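Local coordinates for protein hydroquinone dioxygenase large subunit (PDB 4ZXA) that probably catalyses, as the large subunit of a two-subunit, iron(II)-dependent hydroquinone 1,2-dioxygenase, the oxygen-dependent ring cleavage of hydroquinone, at residues S40-E43 / Y44-R47; A131-R134 / D135-A139. One frame throughout, in Å; residues are numbered along the deposited sequence.

Two local contacts, their centres about 12 Å apart, illustrate how a chain fixes its own turns and helix ends through side chains close in sequence. Contact 1 (40-43 with 44-47) comes first in sequence and closes the hairpin of strands 37-41 and 45-52, in a five-stranded antiparallel sheet; contact 2 (131-134 with 135-139) finishes helix 122-136. Both belong to the N-terminal family region of the large subunit. They meet at Trp136, whose indole reaches Ser40 and Ala46, and whose carbonyl takes a weak hydrogen bond from Arg41. The helix end is thus seated against the hairpin, whose turn faces the second copy of this protein.

Contact 1 (S40-E43 / Y44-R47); sequences SRDE and YFAR
Asp42 holds the hairpin turn with one carboxylate oxygen, in an Asx turn extended to the next amide: OD1 accepts from Phe45 N at 2.6 Å, met nearly head-on along its C-O bond, and from Tyr44 N at 2.9 Å, which comes from above the carboxylate plane. The side chain can do this because CG sits between its own backbone N and carbonyl carbon (chi1 56°), folding the acid back over the turn and beside the Phe45 side chain, with carboxylate and ring planes 60° apart. The ring of Phe45 in turn carries Tyr44 CB over the centre of one face. Arg41, bent at chi3 (-79°), curls round to grip Asp42 O side-on with NE and NH2, the carbonyl lying close to the guanidinium plane. Asp42 N donates to Phe45 O; behind the turn, Ser40 and Arg47 form a hydrogen-bonded antiparallel pair. With an alanine here in place of Asp42, the amides of Tyr44 and Phe45 would probably lose their shared acceptor, and Thr308 of the second subunit its hydrogen bond with OD2. One carboxylate therefore ties the tight reversal of the chain to the subunit interface, its negative charge probably eased by the two amides.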
loop_
_atom_site.group_PDB
_atom_site.type_symbol
_atom_site.label_atom_id
_atom_site.label_comp_id
_atom_site.label_asym_id
_atom_site.label_seq_id
_atom_site.Cartn_x
_atom_site.Cartn_y
_atom_site.Cartn_z
ATOM N N SER E 40 3.725 7.568 16.938
ATOM C CA SER E 40 5.104 7.097 17.019
ATOM C C SER E 40 5.466 6.343 15.757
ATOM O O SER E 40 4.583 5.924 15.014
ATOM C CB SER E 40 5.281 6.168 18.212
ATOM O OG SER E 40 4.623 4.940 17.973
ATOM N N ARG E 41 6.756 6.149 15.525
ATOM C CA ARG E 41 7.209 5.370 14.385
ATOM C C ARG E 41 8.372 4.472 14.772
ATOM O O ARG E 41 9.138 4.787 15.674
ATOM C CB ARG E 41 7.611 6.287 13.229
ATOM C CG ARG E 41 9.038 6.786 13.296
ATOM C CD ARG E 41 9.610 7.021 11.913
ATOM N NE ARG E 41 10.034 5.780 11.276
ATOM C CZ ARG E 41 10.637 5.712 10.095
ATOM N NH1 ARG E 41 10.892 6.814 9.413
ATOM N NH2 ARG E 41 10.986 4.538 9.597
ATOM N N ASP E 42 8.496 3.346 14.083
ATOM C CA ASP E 42 9.638 2.469 14.266
ATOM C C ASP E 42 10.391 2.328 12.952
ATOM O O ASP E 42 10.383 3.234 12.128
ATOM C CB ASP E 42 9.212 1.103 14.807
ATOM C CG ASP E 42 8.186 0.427 13.937
ATOM O OD1 ASP E 42 8.103 0.767 12.746
ATOM O OD2 ASP E 42 7.463 -0.447 14.446
ATOM N N GLU E 43 11.045 1.194 12.760
ATOM C CA GLU E 43 11.870 0.986 11.581
ATOM C C GLU E 43 11.052 0.829 10.299
ATOM O O GLU E 43 11.552 1.075 9.207
ATOM C CB GLU E 43 12.789 -0.219 11.783
ATOM C CG GLU E 43 13.863 -0.010 12.838
ATOM C CD GLU E 43 13.403 -0.382 14.234
ATOM O OE1 GLU E 43 12.199 -0.632 14.421
ATOM O OE2 GLU E 43 14.246 -0.421 15.148
ATOM N N TYR E 44 9.797 0.421 10.436
ATOM C CA TYR E 44 8.940 0.202 9.271
ATOM C C TYR E 44 7.613 0.975 9.278
ATOM O O TYR E 44 7.089 1.304 8.215
ATOM C CB TYR E 44 8.622 -1.288 9.118
ATOM C CG TYR E 44 9.672 -2.105 8.397
ATOM C CD1 TYR E 44 10.328 -3.152 9.036
ATOM C CD2 TYR E 44 10.002 -1.837 7.081
ATOM C CE1 TYR E 44 11.270 -3.905 8.381
ATOM C CE2 TYR E 44 10.948 -2.587 6.416
ATOM C CZ TYR E 44 11.583 -3.622 7.068
ATOM O OH TYR E 44 12.536 -4.372 6.406
ATOM N N PHE E 45 7.054 1.244 10.456
ATOM C CA PHE E 45 5.699 1.784 10.518
ATOM C C PHE E 45 5.528 3.050 11.342
ATOM O O PHE E 45 6.115 3.206 12.413
ATOM C CB PHE E 45 4.723 0.734 11.048
ATOM C CG PHE E 45 4.925 -0.636 10.469
ATOM C CD1 PHE E 45 4.568 -0.910 9.157
ATOM C CD2 PHE E 45 5.463 -1.657 11.240
ATOM C CE1 PHE E 45 4.755 -2.172 8.610
ATOM C CE2 PHE E 45 5.646 -2.929 10.704
ATOM C CZ PHE E 45 5.296 -3.187 9.387
ATOM N N ALA E 46 4.695 3.950 10.834
ATOM C CA ALA E 46 4.065 4.946 11.683
ATOM C C ALA E 46 2.945 4.241 12.437
ATOM O O ALA E 46 2.268 3.358 11.894
ATOM C CB ALA E 46 3.505 6.089 10.850
ATOM N N ARG E 47 2.750 4.622 13.689
ATOM C CA ARG E 47 1.718 4.012 14.495
ATOM C C ARG E 47 0.891 5.072 15.187
ATOM O O ARG E 47 1.435 5.968 15.820
ATOM C CB ARG E 47 2.347 3.091 15.525
ATOM C CG ARG E 47 1.337 2.528 16.514
ATOM C CD ARG E 47 2.040 1.725 17.567
ATOM N NE ARG E 47 1.102 1.094 18.473
ATOM C CZ ARG E 47 1.394 0.789 19.731
ATOM N NH1 ARG E 47 2.598 1.076 20.211
ATOM N NH2 ARG E 47 0.482 0.211 20.508
HETATM O O HOH W 1 1.764 5.121 18.773
#

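Contact 2 (A131-R134 / D135-A139); sequences AILR and DWTNA
Ile132 and Trp136, one helical turn apart, meet through a methyl group laid on an indole: Ile132 CG2 stands 3.5 Å from the centroid of the six-membered ring, over its face, in a CH-pi contact. CG2 points there because it lies anti to the isoleucine backbone N, while CG1 takes the place beside that nitrogen (chi1 -67°). The same pair is joined through the backbone, Trp136 N donating to Ile132 O at 2.8 Å, and Asp135 N to Ala131 O repeats the helical pattern one residue earlier.

The helix stops at Thr137, the first residue to leave helical torsions, and here Leu133 O is satisfied twice. Thr137 N reaches it at 2.9 Å and the hydroxyl OG1 at 2.8 Å, from opposite faces of the carbonyl plane. With OG1 beside its own backbone N (chi1 -52°), the threonine turns its hydroxyl back to the last turn. Arg134 O is served by a water that gives it one proton, at 2.6 Å, and the other to Thr137 O, thereby bridging the helix and the chain leaving it.

Other polar groups find partners in neighbouring parts of the chain. Trp136 NE1 donates to Arg30 O, while Asp135 OD2 accepts from Arg30 N, so two adjacent side chains bind the backbone of one residue; Asp135 O takes a bond from Lys157 NZ, and Trp136 O a weak one from Arg41 NH1. Helix 63-75 packs on Ile132, Leu133, Trp136 and Thr137.

The chemistry amounts to a C-terminal helix end where a threonine hydroxyl reinforces the last helical amide at Leu133 O, a water and a lysine take over at the next two carbonyls, and the indole is fixed by a methyl on one face and a hydrogen bond at its nitrogen.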
loop_
_atom_site.group_PDB
_atom_site.type_symbol
_atom_site.label_atom_id
_atom_site.label_comp_id
_atom_site.label_asym_id
_atom_site.label_seq_id
_atom_site.Cartn_x
_atom_site.Cartn_y
_atom_site.Cartn_z
ATOM N N ALA E 131 6.724 19.031 12.925
ATOM C CA ALA E 131 7.686 18.461 13.852
ATOM C C ALA E 131 7.835 16.961 13.614
ATOM O O ALA E 131 8.938 16.403 13.752
ATOM C CB ALA E 131 7.274 18.749 15.306
ATOM N N ILE E 132 6.736 16.307 13.250
ATOM C CA ILE E 132 6.787 14.882 12.937
ATOM C C ILE E 132 7.610 14.623 11.664
ATOM O O ILE E 132 8.504 13.772 11.660
ATOM C CB ILE E 132 5.376 14.254 12.843
ATOM C CG1 ILE E 132 4.702 14.252 14.219
ATOM C CG2 ILE E 132 5.452 12.826 12.301
ATOM C CD1 ILE E 132 3.232 13.958 14.172
ATOM N N LEU E 133 7.329 15.365 10.594
ATOM C CA LEU E 133 8.108 15.228 9.364
ATOM C C LEU E 133 9.591 15.422 9.655
ATOM O O LEU E 133 10.429 14.625 9.234
ATOM C CB LEU E 133 7.654 16.223 8.288
ATOM C CG LEU E 133 6.280 16.039 7.650
ATOM C CD1 LEU E 133 5.890 17.303 6.866
ATOM C CD2 LEU E 133 6.272 14.805 6.751
ATOM N N ARG E 134 9.909 16.488 10.377
ATOM C CA ARG E 134 11.292 16.796 10.704
ATOM C C ARG E 134 11.948 15.597 11.359
ATOM O O ARG E 134 13.019 15.160 10.945
ATOM C CB ARG E 134 11.367 18.017 11.626
ATOM C CG ARG E 134 12.762 18.619 11.765
ATOM C CD ARG E 134 12.747 19.886 12.632
ATOM N NE ARG E 134 14.064 20.524 12.682
ATOM C CZ ARG E 134 14.358 21.704 12.135
ATOM N NH1 ARG E 134 13.427 22.415 11.498
ATOM N NH2 ARG E 134 15.591 22.184 12.234
ATOM N N ASP E 135 11.290 15.046 12.373
ATOM C CA ASP E 135 11.889 13.966 13.136
ATOM C C ASP E 135 11.920 12.613 12.395
ATOM O O ASP E 135 12.907 11.888 12.477
ATOM C CB ASP E 135 11.215 13.840 14.501
ATOM C CG ASP E 135 11.949 12.869 15.422
ATOM O OD1 ASP E 135 13.056 13.216 15.890
ATOM O OD2 ASP E 135 11.424 11.758 15.672
ATOM N N TRP E 136 10.858 12.277 11.663
ATOM C CA TRP E 136 10.754 10.946 11.061
ATOM C C TRP E 136 11.335 10.842 9.645
ATOM O O TRP E 136 11.446 9.738 9.082
ATOM C CB TRP E 136 9.301 10.462 11.065
ATOM C CG TRP E 136 8.717 10.335 12.438
ATOM C CD1 TRP E 136 9.342 10.590 13.622
ATOM C CD2 TRP E 136 7.389 9.912 12.769
ATOM N NE1 TRP E 136 8.489 10.356 14.665
ATOM C CE2 TRP E 136 7.281 9.940 14.169
ATOM C CE3 TRP E 136 6.285 9.509 12.010
ATOM C CZ2 TRP E 136 6.110 9.586 14.834
ATOM C CZ3 TRP E 136 5.122 9.158 12.673
ATOM C CH2 TRP E 136 5.044 9.197 14.067
ATOM N N THR E 137 11.710 11.981 9.074
ATOM C CA THR E 137 12.307 11.966 7.753
ATOM C C THR E 137 13.831 11.990 7.812
ATOM O O THR E 137 14.437 13.000 8.143
ATOM C CB THR E 137 11.816 13.131 6.892
ATOM O OG1 THR E 137 10.382 13.161 6.901
ATOM C CG2 THR E 137 12.321 12.968 5.464
ATOM N N ASN E 138 14.431 10.862 7.466
ATOM C CA ASN E 138 15.868 10.706 7.461
ATOM C C ASN E 138 16.459 11.356 6.240
ATOM O O ASN E 138 15.737 11.678 5.303
ATOM C CB ASN E 138 16.213 9.221 7.471
ATOM C CG ASN E 138 15.631 8.512 8.665
ATOM O OD1 ASN E 138 15.643 9.048 9.778
ATOM N ND2 ASN E 138 15.089 7.317 8.444
ATOM N N ALA E 139 17.777 11.526 6.248
ATOM C CA ALA E 139 18.484 12.284 5.213
ATOM C C ALA E 139 18.425 11.574 3.873
ATOM O O ALA E 139 18.825 12.119 2.850
ATOM C CB ALA E 139 19.930 12.501 5.615
HETATM O O HOH W 2 13.964 15.753 8.614
#